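Local coordinates for F-BAR domain only protein 1 (PDB 5JP2), which probably acts in an early step of clathrin-mediated endocytosis and binds an Eps15 peptide through its C-terminal mu homology domain, at residues L147-Q152 with Y280-S285; T174-V179 with A212-T217; V179-P184 with L243-V248; L183-S188 with R205-K210; L192-P197 with L226-Q231. All blocks are in the same frame, centred on the assembly; numbering follows the deposited sequence.

Contact 1: residues L147-Q152 with Y280-S285; sequences LSAECQ and YMAGCS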
# COMPACT_ATOMS: atom_id res chain seq x y z
N LEU B 147 12.39 12.43 3.41
CA LEU B 147 12.13 13.84 3.16
C LEU B 147 12.83 14.71 4.20
O LEU B 147 12.82 14.39 5.39
CB LEU B 147 10.64 14.14 3.21
CG LEU B 147 9.72 13.28 2.38
CD1 LEU B 147 8.32 13.79 2.48
CD2 LEU B 147 10.19 13.24 0.95
N SER B 148 13.43 15.80 3.75
CA SER B 148 13.94 16.84 4.64
C SER B 148 13.54 18.20 4.11
O SER B 148 14.02 18.62 3.05
CB SER B 148 15.46 16.75 4.78
OG SER B 148 15.94 17.77 5.62
N ALA B 149 12.69 18.89 4.85
CA ALA B 149 12.23 20.23 4.51
C ALA B 149 12.85 21.27 5.44
O ALA B 149 13.10 21.01 6.61
CB ALA B 149 10.71 20.32 4.57
N GLU B 150 13.11 22.45 4.88
CA GLU B 150 13.68 23.57 5.62
C GLU B 150 12.91 24.83 5.24
O GLU B 150 12.39 24.93 4.13
CB GLU B 150 15.17 23.75 5.31
CG GLU B 150 16.03 22.60 5.78
CD GLU B 150 17.49 22.77 5.40
OE1 GLU B 150 18.29 21.86 5.70
OE2 GLU B 150 17.83 23.80 4.78
N CYS B 151 12.86 25.78 6.16
CA CYS B 151 12.11 27.01 5.94
C CYS B 151 12.86 28.20 6.51
O CYS B 151 13.47 28.10 7.58
CB CYS B 151 10.72 26.92 6.58
SG CYS B 151 9.58 28.20 6.05
N GLN B 152 12.80 29.32 5.80
CA GLN B 152 13.42 30.56 6.23
C GLN B 152 12.50 31.71 5.88
O GLN B 152 11.85 31.68 4.83
CB GLN B 152 14.80 30.74 5.60
CG GLN B 152 15.83 29.73 6.09
CD GLN B 152 15.98 28.54 5.17
OE1 GLN B 152 15.39 28.49 4.09
NE2 GLN B 152 16.75 27.55 5.61
N TYR B 280 1.43 11.81 3.85
CA TYR B 280 2.87 11.54 3.86
C TYR B 280 3.57 12.89 3.79
O TYR B 280 3.61 13.50 2.72
CB TYR B 280 3.22 10.64 2.67
CG TYR B 280 4.54 9.92 2.73
CD1 TYR B 280 5.71 10.57 2.43
CD2 TYR B 280 4.60 8.57 3.04
CE1 TYR B 280 6.90 9.93 2.47
CE2 TYR B 280 5.81 7.90 3.06
CZ TYR B 280 6.95 8.58 2.77
OH TYR B 280 8.16 7.95 2.80
N MET B 281 4.17 13.32 4.90
CA MET B 281 4.40 14.75 5.10
C MET B 281 5.81 15.06 5.61
O MET B 281 6.41 14.29 6.35
CB MET B 281 3.44 15.37 6.12
CG MET B 281 2.01 14.97 6.02
SD MET B 281 1.14 15.60 4.61
CE MET B 281 1.05 17.34 4.97
N ALA B 282 6.30 16.22 5.22
CA ALA B 282 7.54 16.78 5.73
C ALA B 282 7.25 18.17 6.27
O ALA B 282 6.73 19.02 5.54
CB ALA B 282 8.62 16.86 4.66
N GLY B 283 7.53 18.38 7.55
CA GLY B 283 7.44 19.69 8.15
C GLY B 283 8.81 20.32 8.31
O GLY B 283 9.83 19.64 8.27
N CYS B 284 8.83 21.64 8.48
CA CYS B 284 10.08 22.37 8.64
C CYS B 284 9.98 23.34 9.81
O CYS B 284 8.90 23.83 10.13
CB CYS B 284 10.46 23.13 7.36
SG CYS B 284 9.09 23.92 6.53
N SER B 285 11.12 23.59 10.43
CA SER B 285 11.19 24.50 11.57
C SER B 285 11.60 25.90 11.13
O SER B 285 12.53 26.06 10.34
CB SER B 285 12.17 23.99 12.62
OG SER B 285 13.50 24.17 12.19
O HOH W 1 11.15 17.54 7.21

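Contact 2: residues T174-V179 with A212-T217; sequences TQLTSV and ANLSPT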
# COMPACT_ATOMS: atom_id res chain seq x y z
N THR B 174 11.41 -1.63 -6.42
CA THR B 174 10.40 -1.25 -7.40
C THR B 174 10.44 0.26 -7.52
O THR B 174 11.06 0.93 -6.71
CB THR B 174 8.99 -1.74 -7.03
OG1 THR B 174 8.07 -1.35 -8.06
CG2 THR B 174 8.51 -1.18 -5.71
N GLN B 175 9.81 0.79 -8.54
CA GLN B 175 9.73 2.22 -8.72
C GLN B 175 8.60 2.81 -7.89
O GLN B 175 7.58 2.18 -7.64
CB GLN B 175 9.49 2.54 -10.19
CG GLN B 175 10.57 2.06 -11.10
CD GLN B 175 10.59 2.86 -12.37
OE1 GLN B 175 9.55 3.07 -13.00
NE2 GLN B 175 11.77 3.34 -12.75
N LEU B 176 8.78 4.06 -7.50
CA LEU B 176 7.69 4.88 -7.02
C LEU B 176 7.18 5.71 -8.19
O LEU B 176 7.95 6.43 -8.82
CB LEU B 176 8.15 5.78 -5.87
CG LEU B 176 8.95 5.08 -4.75
CD1 LEU B 176 9.54 6.08 -3.82
CD2 LEU B 176 8.12 4.11 -3.96
N THR B 177 5.89 5.61 -8.48
CA THR B 177 5.31 6.27 -9.63
C THR B 177 4.20 7.22 -9.18
O THR B 177 3.85 7.28 -8.01
CB THR B 177 4.79 5.24 -10.65
OG1 THR B 177 3.66 4.55 -10.13
CG2 THR B 177 5.86 4.22 -10.94
N SER B 178 3.64 7.95 -10.14
CA SER B 178 2.66 9.00 -9.87
C SER B 178 3.11 9.92 -8.73
O SER B 178 2.34 10.30 -7.85
CB SER B 178 1.29 8.40 -9.56
OG SER B 178 0.72 7.84 -10.73
N VAL B 179 4.38 10.30 -8.76
CA VAL B 179 4.99 11.07 -7.69
C VAL B 179 4.61 12.54 -7.82
O VAL B 179 4.82 13.16 -8.86
CB VAL B 179 6.51 10.90 -7.68
CG1 VAL B 179 7.10 11.62 -6.48
CG2 VAL B 179 6.87 9.43 -7.65
N ALA B 212 9.46 12.88 -11.80
CA ALA B 212 9.67 11.66 -12.55
C ALA B 212 9.63 10.48 -11.60
O ALA B 212 9.79 10.62 -10.39
CB ALA B 212 11.00 11.70 -13.29
N ASN B 213 9.38 9.29 -12.15
CA ASN B 213 9.39 8.10 -11.33
C ASN B 213 10.72 7.99 -10.60
O ASN B 213 11.77 8.35 -11.14
CB ASN B 213 9.16 6.86 -12.18
CG ASN B 213 7.82 6.85 -12.82
OD1 ASN B 213 6.92 7.58 -12.44
ND2 ASN B 213 7.65 5.98 -13.81
N LEU B 214 10.69 7.46 -9.38
CA LEU B 214 11.87 7.36 -8.56
C LEU B 214 12.22 5.91 -8.33
O LEU B 214 11.35 5.08 -8.12
CB LEU B 214 11.68 8.03 -7.22
CG LEU B 214 11.20 9.45 -7.29
CD1 LEU B 214 10.78 9.83 -5.92
CD2 LEU B 214 12.29 10.34 -7.80
N SER B 215 13.51 5.63 -8.34
CA SER B 215 13.97 4.28 -8.15
C SER B 215 15.14 4.27 -7.18
O SER B 215 16.01 5.14 -7.23
CB SER B 215 14.39 3.68 -9.49
OG SER B 215 15.05 2.44 -9.30
N PRO B 216 15.19 3.28 -6.28
CA PRO B 216 16.35 3.18 -5.39
C PRO B 216 17.61 2.78 -6.11
O PRO B 216 18.70 2.97 -5.57
CB PRO B 216 15.91 2.13 -4.37
CG PRO B 216 14.86 1.33 -5.08
CD PRO B 216 14.16 2.28 -5.99
N THR B 217 17.50 2.23 -7.32
CA THR B 217 18.63 1.60 -7.99
C THR B 217 19.71 2.60 -8.37
O THR B 217 20.88 2.25 -8.42
CB THR B 217 18.15 0.86 -9.23
OG1 THR B 217 17.58 1.79 -10.16
CG2 THR B 217 17.09 -0.17 -8.85
O HOH W 2 6.27 9.85 -11.15

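Contact 3: residues V179-P184 with L243-V248; sequences VQVLLP and LAVQFV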
# COMPACT_ATOMS: atom_id res chain seq x y z
N VAL B 179 4.38 10.30 -8.76
CA VAL B 179 4.99 11.07 -7.69
C VAL B 179 4.61 12.54 -7.82
O VAL B 179 4.82 13.16 -8.86
CB VAL B 179 6.51 10.90 -7.68
CG1 VAL B 179 7.10 11.62 -6.48
CG2 VAL B 179 6.87 9.43 -7.65
N GLN B 180 4.04 13.09 -6.76
CA GLN B 180 3.64 14.49 -6.68
C GLN B 180 4.10 15.08 -5.36
O GLN B 180 4.14 14.40 -4.34
CB GLN B 180 2.13 14.65 -6.77
CG GLN B 180 1.52 14.33 -8.10
CD GLN B 180 0.05 14.64 -8.12
OE1 GLN B 180 -0.52 14.99 -7.10
NE2 GLN B 180 -0.58 14.51 -9.27
N VAL B 181 4.39 16.37 -5.36
CA VAL B 181 4.73 17.10 -4.15
C VAL B 181 3.82 18.30 -4.08
O VAL B 181 3.72 19.07 -5.04
CB VAL B 181 6.20 17.54 -4.12
CG1 VAL B 181 6.50 18.33 -2.84
CG2 VAL B 181 7.09 16.34 -4.22
N LEU B 182 3.16 18.46 -2.94
CA LEU B 182 2.13 19.47 -2.75
C LEU B 182 2.54 20.39 -1.62
O LEU B 182 2.81 19.94 -0.51
CB LEU B 182 0.79 18.82 -2.45
CG LEU B 182 0.34 17.80 -3.49
CD1 LEU B 182 -0.69 16.87 -2.93
CD2 LEU B 182 -0.22 18.54 -4.66
N LEU B 183 2.60 21.68 -1.91
CA LEU B 183 2.83 22.71 -0.91
C LEU B 183 1.62 23.64 -0.90
O LEU B 183 1.40 24.36 -1.89
CB LEU B 183 4.11 23.48 -1.20
CG LEU B 183 4.40 24.72 -0.37
CD1 LEU B 183 4.57 24.38 1.10
CD2 LEU B 183 5.63 25.38 -0.89
N PRO B 184 0.81 23.66 0.15
CA PRO B 184 -0.34 24.57 0.14
C PRO B 184 0.12 26.01 0.28
O PRO B 184 1.04 26.32 1.03
CB PRO B 184 -1.17 24.11 1.34
CG PRO B 184 -0.20 23.51 2.23
CD PRO B 184 0.87 22.90 1.40
N LEU B 243 4.76 20.15 3.57
CA LEU B 243 4.65 19.61 2.23
C LEU B 243 4.10 18.19 2.28
O LEU B 243 4.45 17.41 3.16
CB LEU B 243 6.02 19.60 1.54
CG LEU B 243 6.69 20.96 1.33
CD1 LEU B 243 7.79 21.13 2.34
CD2 LEU B 243 7.22 21.07 -0.05
N ALA B 244 3.24 17.87 1.32
CA ALA B 244 2.69 16.53 1.17
C ALA B 244 3.25 15.89 -0.10
O ALA B 244 3.37 16.56 -1.13
CB ALA B 244 1.17 16.57 1.12
N VAL B 245 3.60 14.61 0.01
CA VAL B 245 4.08 13.81 -1.10
C VAL B 245 3.12 12.66 -1.36
O VAL B 245 2.65 12.01 -0.43
CB VAL B 245 5.50 13.28 -0.85
CG1 VAL B 245 6.02 12.56 -2.07
CG2 VAL B 245 6.41 14.42 -0.49
N GLN B 246 2.89 12.39 -2.63
CA GLN B 246 2.03 11.31 -3.07
C GLN B 246 2.80 10.41 -4.02
O GLN B 246 3.55 10.89 -4.86
CB GLN B 246 0.78 11.86 -3.76
CG GLN B 246 0.02 12.79 -2.84
CD GLN B 246 -1.22 13.33 -3.48
OE1 GLN B 246 -1.22 13.68 -4.65
NE2 GLN B 246 -2.27 13.44 -2.69
N PHE B 247 2.62 9.11 -3.87
CA PHE B 247 3.20 8.17 -4.81
C PHE B 247 2.50 6.83 -4.67
O PHE B 247 1.70 6.62 -3.77
CB PHE B 247 4.72 8.04 -4.61
CG PHE B 247 5.14 7.59 -3.23
CD1 PHE B 247 4.98 6.27 -2.82
CD2 PHE B 247 5.74 8.49 -2.36
CE1 PHE B 247 5.38 5.86 -1.56
CE2 PHE B 247 6.15 8.09 -1.11
CZ PHE B 247 5.98 6.77 -0.71
N VAL B 248 2.87 5.91 -5.56
CA VAL B 248 2.22 4.63 -5.75
C VAL B 248 3.33 3.65 -6.10
O VAL B 248 4.39 4.04 -6.56
CB VAL B 248 1.14 4.69 -6.86
CG1 VAL B 248 0.69 3.33 -7.31
CG2 VAL B 248 -0.05 5.48 -6.40

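Contact 4: residues L183-S188 with R205-K210; sequences LPLDHS and RRLLWK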
# COMPACT_ATOMS: atom_id res chain seq x y z
N LEU B 183 2.60 21.68 -1.91
CA LEU B 183 2.83 22.71 -0.91
C LEU B 183 1.62 23.64 -0.90
O LEU B 183 1.40 24.36 -1.89
CB LEU B 183 4.11 23.48 -1.20
CG LEU B 183 4.40 24.72 -0.37
CD1 LEU B 183 4.57 24.38 1.10
CD2 LEU B 183 5.63 25.38 -0.89
N PRO B 184 0.81 23.66 0.15
CA PRO B 184 -0.34 24.57 0.14
C PRO B 184 0.12 26.01 0.28
O PRO B 184 1.04 26.32 1.03
CB PRO B 184 -1.17 24.11 1.34
CG PRO B 184 -0.20 23.51 2.23
CD PRO B 184 0.87 22.90 1.40
N LEU B 185 -0.49 26.89 -0.52
CA LEU B 185 -0.17 28.30 -0.53
C LEU B 185 -1.43 29.10 -0.82
O LEU B 185 -2.13 28.82 -1.79
CB LEU B 185 0.89 28.59 -1.59
CG LEU B 185 1.37 30.02 -1.68
CD1 LEU B 185 2.00 30.40 -0.36
CD2 LEU B 185 2.35 30.14 -2.79
N ASP B 186 -1.65 30.15 -0.04
CA ASP B 186 -2.88 30.91 -0.19
C ASP B 186 -2.85 31.76 -1.46
O ASP B 186 -1.80 32.03 -2.04
CB ASP B 186 -3.08 31.79 1.05
CG ASP B 186 -4.45 32.42 1.10
OD1 ASP B 186 -5.43 31.76 0.72
OD2 ASP B 186 -4.54 33.59 1.53
N HIS B 187 -4.03 32.25 -1.85
CA HIS B 187 -4.14 33.04 -3.07
C HIS B 187 -3.67 34.47 -2.89
O HIS B 187 -3.66 35.23 -3.86
CB HIS B 187 -5.57 33.01 -3.60
CG HIS B 187 -6.58 33.56 -2.64
ND1 HIS B 187 -6.52 34.85 -2.16
CD2 HIS B 187 -7.67 33.00 -2.08
CE1 HIS B 187 -7.53 35.06 -1.34
NE2 HIS B 187 -8.25 33.95 -1.27
N SER B 188 -3.30 34.86 -1.68
CA SER B 188 -2.78 36.19 -1.40
C SER B 188 -1.27 36.29 -1.60
O SER B 188 -0.70 37.35 -1.36
CB SER B 188 -3.12 36.59 0.03
OG SER B 188 -2.34 35.85 0.95
N ARG B 205 -5.77 25.38 -3.69
CA ARG B 205 -4.86 26.43 -3.24
C ARG B 205 -3.53 25.84 -2.76
O ARG B 205 -3.16 25.90 -1.59
CB ARG B 205 -5.49 27.28 -2.14
CG ARG B 205 -6.92 27.67 -2.40
CD ARG B 205 -7.35 28.84 -1.55
NE ARG B 205 -8.76 29.17 -1.74
CZ ARG B 205 -9.26 29.76 -2.82
NH1 ARG B 205 -8.47 30.09 -3.83
NH2 ARG B 205 -10.56 30.02 -2.89
N ARG B 206 -2.79 25.29 -3.72
CA ARG B 206 -1.54 24.62 -3.39
C ARG B 206 -0.63 24.57 -4.60
O ARG B 206 -1.09 24.60 -5.74
CB ARG B 206 -1.80 23.22 -2.84
CG ARG B 206 -2.53 22.32 -3.78
CD ARG B 206 -3.03 21.07 -3.09
NE ARG B 206 -3.66 20.16 -4.04
CZ ARG B 206 -4.22 19.00 -3.72
NH1 ARG B 206 -4.24 18.60 -2.46
NH2 ARG B 206 -4.77 18.25 -4.65
N LEU B 207 0.66 24.52 -4.33
CA LEU B 207 1.66 24.34 -5.37
C LEU B 207 1.86 22.86 -5.68
O LEU B 207 1.92 22.03 -4.77
CB LEU B 207 2.99 24.93 -4.94
CG LEU B 207 3.15 26.43 -5.06
CD1 LEU B 207 4.52 26.79 -4.54
CD2 LEU B 207 3.02 26.79 -6.50
N LEU B 208 1.94 22.53 -6.96
CA LEU B 208 2.06 21.15 -7.41
C LEU B 208 3.33 20.95 -8.23
O LEU B 208 3.51 21.58 -9.27
CB LEU B 208 0.86 20.74 -8.26
CG LEU B 208 0.97 19.37 -8.93
CD1 LEU B 208 1.06 18.24 -7.92
CD2 LEU B 208 -0.18 19.14 -9.87
N TRP B 209 4.20 20.07 -7.75
CA TRP B 209 5.30 19.53 -8.53
C TRP B 209 4.96 18.11 -8.95
O TRP B 209 4.54 17.30 -8.13
CB TRP B 209 6.60 19.53 -7.75
CG TRP B 209 7.21 20.87 -7.54
CD1 TRP B 209 8.05 21.53 -8.38
CD2 TRP B 209 7.06 21.69 -6.39
NE1 TRP B 209 8.43 22.72 -7.82
CE2 TRP B 209 7.83 22.84 -6.60
CE3 TRP B 209 6.34 21.56 -5.20
CZ2 TRP B 209 7.90 23.86 -5.67
CZ3 TRP B 209 6.42 22.56 -4.28
CH2 TRP B 209 7.19 23.70 -4.51
N LYS B 210 5.17 17.80 -10.22
CA LYS B 210 5.11 16.43 -10.71
C LYS B 210 6.53 15.95 -10.92
O LYS B 210 7.29 16.56 -11.67
CB LYS B 210 4.33 16.34 -12.03
CG LYS B 210 2.87 16.66 -11.94
CD LYS B 210 2.20 16.33 -13.26
CE LYS B 210 0.71 16.59 -13.22
NZ LYS B 210 0.08 16.28 -14.53

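Contact 5: residues L192-P197 with L226-Q231; sequences LQCQPP and LCASWQ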
# COMPACT_ATOMS: atom_id res chain seq x y z
N LEU B 192 6.04 34.75 -6.93
CA LEU B 192 6.27 33.33 -6.87
C LEU B 192 7.47 32.93 -7.70
O LEU B 192 7.55 33.22 -8.89
CB LEU B 192 5.06 32.58 -7.40
CG LEU B 192 4.18 31.88 -6.39
CD1 LEU B 192 2.98 31.33 -7.09
CD2 LEU B 192 4.98 30.79 -5.75
N GLN B 193 8.40 32.23 -7.07
CA GLN B 193 9.52 31.64 -7.78
C GLN B 193 9.55 30.17 -7.40
O GLN B 193 9.41 29.85 -6.22
CB GLN B 193 10.81 32.37 -7.39
CG GLN B 193 10.67 33.87 -7.59
CD GLN B 193 11.71 34.66 -6.84
OE1 GLN B 193 12.87 34.71 -7.24
NE2 GLN B 193 11.30 35.28 -5.73
N CYS B 194 9.76 29.29 -8.37
CA CYS B 194 9.83 27.86 -8.11
C CYS B 194 10.95 27.27 -8.93
O CYS B 194 11.04 27.51 -10.13
CB CYS B 194 8.52 27.16 -8.47
SG CYS B 194 7.09 27.86 -7.70
N GLN B 195 11.78 26.47 -8.29
CA GLN B 195 12.77 25.70 -9.00
C GLN B 195 12.63 24.27 -8.49
O GLN B 195 12.88 24.01 -7.33
CB GLN B 195 14.16 26.26 -8.69
CG GLN B 195 14.31 27.73 -9.05
CD GLN B 195 15.40 28.41 -8.25
OE1 GLN B 195 16.57 28.03 -8.31
NE2 GLN B 195 15.03 29.42 -7.46
N PRO B 196 12.26 23.33 -9.36
CA PRO B 196 11.78 23.43 -10.74
C PRO B 196 10.40 24.08 -10.79
O PRO B 196 9.85 24.36 -9.74
CB PRO B 196 11.75 21.97 -11.20
CG PRO B 196 11.77 21.17 -10.01
CD PRO B 196 12.50 21.93 -8.98
N PRO B 197 9.86 24.32 -11.99
CA PRO B 197 8.56 25.00 -12.08
C PRO B 197 7.45 24.18 -11.46
O PRO B 197 7.46 22.96 -11.48
CB PRO B 197 8.35 25.15 -13.59
CG PRO B 197 9.70 25.09 -14.17
CD PRO B 197 10.46 24.14 -13.32
N LEU B 226 13.91 20.52 -4.36
CA LEU B 226 13.05 21.50 -4.99
C LEU B 226 12.73 22.60 -3.98
O LEU B 226 12.83 22.38 -2.77
CB LEU B 226 11.76 20.87 -5.52
CG LEU B 226 10.86 20.11 -4.55
CD1 LEU B 226 9.90 21.03 -3.83
CD2 LEU B 226 10.09 19.00 -5.24
N CYS B 227 12.33 23.76 -4.48
CA CYS B 227 12.11 24.89 -3.57
C CYS B 227 11.19 25.91 -4.21
O CYS B 227 11.01 25.96 -5.42
CB CYS B 227 13.42 25.56 -3.19
SG CYS B 227 14.16 26.31 -4.58
N ALA B 228 10.63 26.76 -3.35
CA ALA B 228 9.74 27.82 -3.79
C ALA B 228 9.84 28.97 -2.81
O ALA B 228 10.18 28.78 -1.64
CB ALA B 228 8.30 27.33 -3.88
N SER B 229 9.54 30.17 -3.30
CA SER B 229 9.54 31.38 -2.49
C SER B 229 8.42 32.29 -2.96
O SER B 229 8.00 32.23 -4.11
CB SER B 229 10.86 32.13 -2.60
OG SER B 229 11.08 32.49 -3.94
N TRP B 230 7.94 33.13 -2.05
CA TRP B 230 6.86 34.06 -2.35
C TRP B 230 6.90 35.20 -1.34
O TRP B 230 7.72 35.21 -0.42
CB TRP B 230 5.52 33.34 -2.32
CG TRP B 230 5.23 32.73 -0.99
CD1 TRP B 230 4.55 33.29 0.05
CD2 TRP B 230 5.61 31.43 -0.55
NE1 TRP B 230 4.50 32.43 1.10
CE2 TRP B 230 5.14 31.27 0.76
CE3 TRP B 230 6.31 30.37 -1.14
CZ2 TRP B 230 5.34 30.12 1.49
CZ3 TRP B 230 6.50 29.23 -0.42
CH2 TRP B 230 6.02 29.11 0.88
N GLN B 231 5.99 36.16 -1.52
CA GLN B 231 5.84 37.27 -0.60
C GLN B 231 4.41 37.25 -0.08
O GLN B 231 3.49 36.94 -0.83
CB GLN B 231 6.11 38.63 -1.25
CG GLN B 231 7.57 38.93 -1.48
CD GLN B 231 7.76 40.16 -2.34
OE1 GLN B 231 6.81 40.90 -2.60
NE2 GLN B 231 8.97 40.35 -2.85

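Contact 1: residues L147-Q152 with Y280-S285
Leu-147 and Ala-282 meet at the tight end of this contact, where CB of Leu-147 lies 3.7 Å from CB of Ala-282. CG of Leu-147 stands anti to the carbonyl carbon (chi1 -51°), and CD1 beyond it reaches the edge of the Tyr-280 ring, 4.1 Å from CE1. The Tyr-280 hydroxyl turns instead to the carbonyl of Leu-145. Next along, CB of Ala-149 packs 4.0 Å from CB of Ala-282. No direct hydrogen bond joins the two segments, but water 1 accepts from Ala-149 N (3.1 Å) and sits 2.7 Å from Gly-283 O. Cys-151 and Cys-284 form a disulfide in this crystal, yet both have two conformers; in one conformer, SG of Cys-151 and SG of Cys-284 are 4.3 Å apart, too far for a bond, so detail here is doubtful. The other side is loose: Glu-150 and Ser-285 are exposed, their side chains start away from the partner segment, and Ser-285 is poorly ordered. Strand axes 6.1 Å apart at closest approach, crossing at -38° without backbone pairing, are evidence for face-to-face packing of two sheets, as in the beta sandwich of a mu homology domain.

Contact 2: residues T174-V179 with A212-T217
The first torsions of Asn-213 and Thr-177 bring the two side chains together: CG of Asn-213 is anti to the carbonyl carbon (chi1 -64°), which carries the amide to the side of Thr-177, and CG2 of Thr-177 is likewise anti to its own carbonyl carbon, which brings that methyl 3.8 Å from CG of Asn-213. The motif beneath them is a single antiparallel beta bridge between two loops of the mu homology domain, the one leading into strand 179-184 and the one following strand 206-210. Leu-176 and Leu-214 make the hydrogen-bonded pair, with Leu-176 N giving to Leu-214 O (2.8 Å) and Leu-214 N giving to Leu-176 O (3.0 Å). These reciprocal bonds make up the one bridge. The amides of Gln-175 and Asn-213 cross with their planes 79° apart, and CD of Pro-216 rests 3.5 Å from Thr-174 O. On the buried side, CG1 of Val-179 touches CD1 of Leu-214 at 4.1 Å. Leu-176 and Pro-216 also pack on Cys-166, which lies between the zinc ligands His-165 and Cys-167 in sequence, and the Pro-216 side chain is about 9 Å from the zinc ion. At Ser-178 the chain turns a corner with positive phi and psi, and water 2 links the segments there, accepting from Val-179 N (3.1 Å) and donating to OD1 of Asn-213 (2.7 Å).

Contact 3: residues V179-P184 with L243-V248
Val-179 to Leu-183 run antiparallel to Leu-243 to Phe-247 as neighbouring strands inside the large mixed sheet, flanked by strand 206-210 beyond the first and strand 266-283 beyond the second. The axes come within 4.6 Å, and their directions differ by 160°. Gln-180 with Gln-246 and Leu-182 with Ala-244 are hydrogen-bonded pairs, each closed by two reciprocal N-H to O bonds; Val-181 with Val-245 is the non-hydrogen-bonded pair between them. The bond from Leu-182 N to Ala-244 O measures 2.6 Å. Side chains divide between two faces. On one, CG1 of Val-181, anti to its backbone N (chi1 179°), reaches CD2 of Leu-243 at 4.0 Å, and CG2 of Val-181 stands 4.2 Å from CG2 of Val-245. Leu-243 and Val-245 also touch strand 145-154 of the four-stranded sheet that also holds strand 223-231, which marks this face as the interior. On the other face, CD1 of Leu-182 presses against the side-chain amide of Gln-246, 3.6 Å from CD, and CB of Leu-182 is 4.2 Å from CB of Ala-244. At the C-terminal end of 243-248, Val-248 packs on an aromatic side chain of the bound peptide. The chemistry implies a strand pair whose backbone polarity is met within the sheet, with one aliphatic face fit for burial and a mixed, partly exposed face behind it.

Contact 4: residues L183-S188 with R205-K210
His-187 and Arg-205 lie side by side and point the same way, but their flat groups are nearly perpendicular, with ring and guanidinium planes 83° apart. CD2 of the imidazole stands 3.5 Å above one face of the guanidinium, offset toward its rim, so that the histidine presents its edge and the arginine its face. Asp-186 is close by, though its OD1 remains 4.9 Å from NE of Arg-205, a separation at which any charge attraction is probably modest. His-187 and Arg-205 are exposed and touch a crystal neighbour, which may influence their pose.

The buried side is apolar. The side chains of Leu-183 and Leu-207 lie side by side and point the same way, CD2 of Leu-183 meeting CD1 of Leu-207 at 4.1 Å. CB of Leu-183 abuts the edge of the Trp-209 indole, 4.0 Å from CZ3, while NE1 of that indole donates a hydrogen bond to Pro-196 O.

Backbone bonds set the register of the leucine pair. Leu-183 and Leu-207 exchange two hydrogen bonds, the one from Leu-207 N to Leu-183 O being 2.6 Å long. A third, from Leu-185 N to Arg-205 O (3.0 Å), approaches from 38° above the carbonyl plane. Arg-205 itself has positive phi and psi, and together with Arg-206 it faces a single residue of the adjoining strand 199-201: a G1 beta bulge at the start of strand 206-210, near the edge of the large sheet.

Contact 5: residues L192-P197 with L226-Q231
Cys-194 and Ala-228 form the apolar centre, a non-hydrogen-bonded pair in which SG of Cys-194 lies 4.0 Å from CB of Ala-228. The methyl of Ala-228 faces inward onto Leu-207 and Trp-209 of the large mixed sheet. Toward one end, CD of Pro-196, which follows a cis peptide bond, meets CB of Leu-226 at 3.7 Å, the two side chains crossing at about a right angle. Toward the other, CD2 of Leu-192 stands 4.3 Å from CB of Trp-230.

Flanking the centre are two hydrogen-bonded pairs, Gln-193 with Ser-229 and Gln-195 with Cys-227. Each has two backbone bonds; the bond from Ser-229 N to Gln-193 O, for example, is 2.9 Å. Their side chains leave on the outer face. OG of Ser-229 sits between its backbone N and carbonyl carbon (chi1 60°) and lies 3.5 Å from CB of Gln-193, while NE2 of Gln-193, 3.3 Å from OG of Ser-229, has too poor an angle for a hydrogen bond. SG of Cys-227 rests 4.1 Å from CB of Gln-195. Cohesion therefore comes from the four backbone bonds and the apolar inner face; the outer side chains, with both glutamines exposed, touch across the pair without a hydrogen bond between the two segments.

Contacts 3 and 4 share strand 179-184, which lies between strands 242-250 and 206-210 of the nine-stranded sheet; their centres are 11 Å apart. Contact 5 belongs to the four-stranded sheet 145-154, 157-166, 223-231, 192-195 and meets contact 4 through Trp-209 and Leu-185, centres about 10 Å apart. Contact 1, 12 Å from contact 3 centre to centre, joins that sheet to the nine-stranded one where strand 145-154 faces strand 266-283. Contact 2, centred about 13 Å from contact 3, shares Val-179 with it. Along the chain, contact 1 encloses the others, while contacts 2 and 3, 2 and 5, and 4 and 5 alternate. Segments from across the chain are thus interwoven into one lobe.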